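Local coordinates for NADH oxidoreductase (Mesorhizobium loti, PDB 3PI7), which probably binds NADPH and acts as an NAD(P)H-dependent oxidoreductase, perhaps a quinone reductase, at residues V88-A93 with G105-F110. Residues are numbered along the deposited sequence; the frame is centred on the assembly and turned at random.
Sequences VGTIVA and GKRVAF
Gly89 and Val108 form the hydrogen-bonded pair at the heart of an antiparallel ladder in the GroES-like domain, where strands 86-94 and 107-111 pair with a strong twist, their short axes at 122°. Four backbone bonds define it. Val108 N bonds to Gly89 O at 2.8 Å, with an N-H...O angle of 170°, and Gly89 N returns one to Val108 O. Further along, Ile91 N bonds to Lys106 O, and Gly105 N reaches Ile91 O at 2.7 Å, extending the pairing into the loop before strand 107-110. CA-H...O contacts supplement the ladder, among them Val88 CA to Val108 O at 3.3 Å.

Apolar packing is concentrated on the face carrying Val108. With CG1 anti to its carbonyl carbon (chi1 -65°), Ile91 carries CD1 out to Val108 CG1, 3.7 Å away, the two side chains crossing at about a right angle. Ile54 of strand 51-56 also touches Ile91.

On the other face, Thr90 CG2 rests 3.7 Å from Gly105 O while OG1 sits over Arg107 CB at 4.1 Å; a glycine here would probably leave Gly105 O without its methyl neighbour and open a gap beside Arg107 CB. The Arg107 guanidinium turns off to a salt bridge with Asp140, through NH1. Beside strand 86-94, Phe110 sets its ring edge toward Gly89 N, with CE1 4.1 Å from that nitrogen.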
ATOM      1  N   VAL A  88       9.114 -25.857 -22.159  1.00 10.22           N
ATOM      2  CA  VAL A  88       9.454 -25.754 -23.561  1.00 10.53           C
ATOM      3  C   VAL A  88       9.034 -27.066 -24.203  1.00 13.08           C
ATOM      4  O   VAL A  88       9.168 -28.157 -23.618  1.00 11.90           O
ATOM      5  CB  VAL A  88      10.953 -25.421 -23.792  1.00 14.74           C
ATOM      6  CG1 VAL A  88      11.847 -26.545 -23.274  1.00 14.47           C
ATOM      7  CG2 VAL A  88      11.255 -25.124 -25.269  1.00 15.31           C
ATOM      8  N   GLY A  89       8.585 -26.968 -25.434  1.00 13.26           N
ATOM      9  CA  GLY A  89       8.233 -28.184 -26.138  1.00 12.50           C
ATOM     10  C   GLY A  89       7.806 -27.899 -27.544  1.00 13.92           C
ATOM     11  O   GLY A  89       7.863 -26.756 -27.993  1.00 13.39           O
ATOM     12  N   THR A  90       7.328 -28.931 -28.228  1.00 11.68           N
ATOM     13  CA  THR A  90       6.911 -28.784 -29.612  1.00 10.55           C
ATOM     14  C   THR A  90       5.419 -28.940 -29.694  1.00 12.65           C
ATOM     15  O   THR A  90       4.875 -29.866 -29.115  1.00 11.97           O
ATOM     16  CB  THR A  90       7.632 -29.804 -30.489  1.00 17.35           C
ATOM     17  OG1 THR A  90       9.030 -29.472 -30.481  1.00 22.53           O
ATOM     18  CG2 THR A  90       7.140 -29.784 -31.933  1.00 11.25           C
ATOM     19  N   ILE A  91       4.771 -28.049 -30.435  1.00  9.54           N
ATOM     20  CA  ILE A  91       3.305 -28.137 -30.606  1.00 10.04           C
ATOM     21  C   ILE A  91       2.957 -29.251 -31.584  1.00 14.26           C
ATOM     22  O   ILE A  91       3.385 -29.224 -32.735  1.00 13.73           O
ATOM     23  CB  ILE A  91       2.705 -26.783 -31.038  1.00 11.37           C
ATOM     24  CG1 ILE A  91       2.914 -25.748 -29.886  1.00 11.06           C
ATOM     25  CG2 ILE A  91       1.196 -26.992 -31.340  1.00 11.79           C
ATOM     26  CD1 ILE A  91       2.763 -24.355 -30.265  1.00 10.73           C
ATOM     27  N   VAL A  92       2.137 -30.219 -31.123  1.00 11.81           N
ATOM     28  CA  VAL A  92       1.795 -31.396 -31.912  1.00 11.54           C
ATOM     29  C   VAL A  92       0.352 -31.335 -32.364  1.00 16.81           C
ATOM     30  O   VAL A  92      -0.013 -32.098 -33.255  1.00 16.87           O
ATOM     31  CB  VAL A  92       2.127 -32.731 -31.159  1.00 12.66           C
ATOM     32  CG1 VAL A  92       3.654 -32.879 -30.995  1.00 11.71           C
ATOM     33  CG2 VAL A  92       1.413 -32.804 -29.798  1.00 11.55           C
ATOM     34  N   ALA A  93      -0.463 -30.449 -31.771  1.00 13.17           N
ATOM     35  CA  ALA A  93      -1.862 -30.266 -32.179  1.00 13.71           C
ATOM     36  C   ALA A  93      -2.347 -28.891 -31.749  1.00 17.41           C
ATOM     37  O   ALA A  93      -1.806 -28.313 -30.814  1.00 16.16           O
ATOM     38  CB  ALA A  93      -2.767 -31.350 -31.581  1.00 14.41           C
ATOM     39  N   GLY A 105       3.761 -27.689 -34.972  1.00 13.85           N
ATOM     40  CA  GLY A 105       5.103 -28.055 -35.415  1.00 13.64           C
ATOM     41  C   GLY A 105       6.179 -27.181 -34.824  1.00 17.25           C
ATOM     42  O   GLY A 105       7.362 -27.523 -34.910  1.00 17.34           O
ATOM     43  N   LYS A 106       5.800 -26.013 -34.251  1.00 14.41           N
ATOM     44  CA  LYS A 106       6.790 -25.082 -33.748  1.00 12.52           C
ATOM     45  C   LYS A 106       7.206 -25.438 -32.348  1.00 14.24           C
ATOM     46  O   LYS A 106       6.428 -25.972 -31.566  1.00 14.17           O
ATOM     47  CB  LYS A 106       6.262 -23.632 -33.814  1.00 13.91           C
ATOM     48  CG  LYS A 106       6.177 -23.181 -35.260  1.00 21.22           C
ATOM     49  CD  LYS A 106       5.637 -21.772 -35.434  1.00 32.73           C
ATOM     50  CE  LYS A 106       5.714 -21.379 -36.900  1.00 37.12           C
ATOM     51  NZ  LYS A 106       4.427 -20.797 -37.399  1.00 40.81           N
ATOM     52  N   ARG A 107       8.487 -25.208 -32.077  1.00 10.64           N
ATOM     53  CA  ARG A 107       9.067 -25.390 -30.774  1.00 11.70           C
ATOM     54  C   ARG A 107       8.845 -24.083 -30.032  1.00 14.62           C
ATOM     55  O   ARG A 107       9.171 -23.010 -30.561  1.00 15.68           O
ATOM     56  CB  ARG A 107      10.525 -25.708 -30.958  1.00 16.03           C
ATOM     57  CG  ARG A 107      11.337 -25.742 -29.706  1.00 20.34           C
ATOM     58  CD  ARG A 107      12.760 -25.990 -30.170  1.00 30.21           C
ATOM     59  NE  ARG A 107      13.384 -24.840 -30.851  1.00 23.41           N
ATOM     60  CZ  ARG A 107      14.582 -24.381 -30.511  1.00 37.03           C
ATOM     61  NH1 ARG A 107      15.268 -24.960 -29.531  1.00 21.21           N
ATOM     62  NH2 ARG A 107      15.100 -23.329 -31.134  1.00 29.41           N
ATOM     63  N   VAL A 108       8.212 -24.161 -28.864  1.00 11.88           N
ATOM     64  CA  VAL A 108       7.812 -22.969 -28.145  1.00 10.12           C
ATOM     65  C   VAL A 108       8.160 -23.017 -26.689  1.00 14.09           C
ATOM     66  O   VAL A 108       8.186 -24.091 -26.081  1.00 15.45           O
ATOM     67  CB  VAL A 108       6.254 -22.743 -28.246  1.00 13.75           C
ATOM     68  CG1 VAL A 108       5.796 -22.411 -29.666  1.00 13.21           C
ATOM     69  CG2 VAL A 108       5.469 -23.929 -27.672  1.00 12.87           C
ATOM     70  N   ALA A 109       8.372 -21.841 -26.119  1.00 12.52           N
ATOM     71  CA  ALA A 109       8.352 -21.657 -24.674  1.00 11.90           C
ATOM     72  C   ALA A 109       6.882 -21.468 -24.367  1.00 13.12           C
ATOM     73  O   ALA A 109       6.183 -20.837 -25.176  1.00 12.66           O
ATOM     74  CB  ALA A 109       9.156 -20.428 -24.284  1.00 13.63           C
ATOM     75  N   PHE A 110       6.358 -22.030 -23.277  1.00  8.84           N
ATOM     76  CA  PHE A 110       4.934 -21.837 -23.064  1.00  8.44           C
ATOM     77  C   PHE A 110       4.602 -21.655 -21.593  1.00 12.96           C
ATOM     78  O   PHE A 110       5.340 -22.130 -20.737  1.00 13.29           O
ATOM     79  CB  PHE A 110       4.120 -22.997 -23.641  1.00 10.08           C
ATOM     80  CG  PHE A 110       4.378 -24.303 -22.945  1.00 10.32           C
ATOM     81  CD1 PHE A 110       5.421 -25.132 -23.350  1.00 12.64           C
ATOM     82  CD2 PHE A 110       3.562 -24.723 -21.904  1.00 11.04           C
ATOM     83  CE1 PHE A 110       5.676 -26.343 -22.686  1.00 13.27           C
ATOM     84  CE2 PHE A 110       3.834 -25.913 -21.225  1.00 11.63           C
ATOM     85  CZ  PHE A 110       4.879 -26.717 -21.635  1.00 11.65           C
TER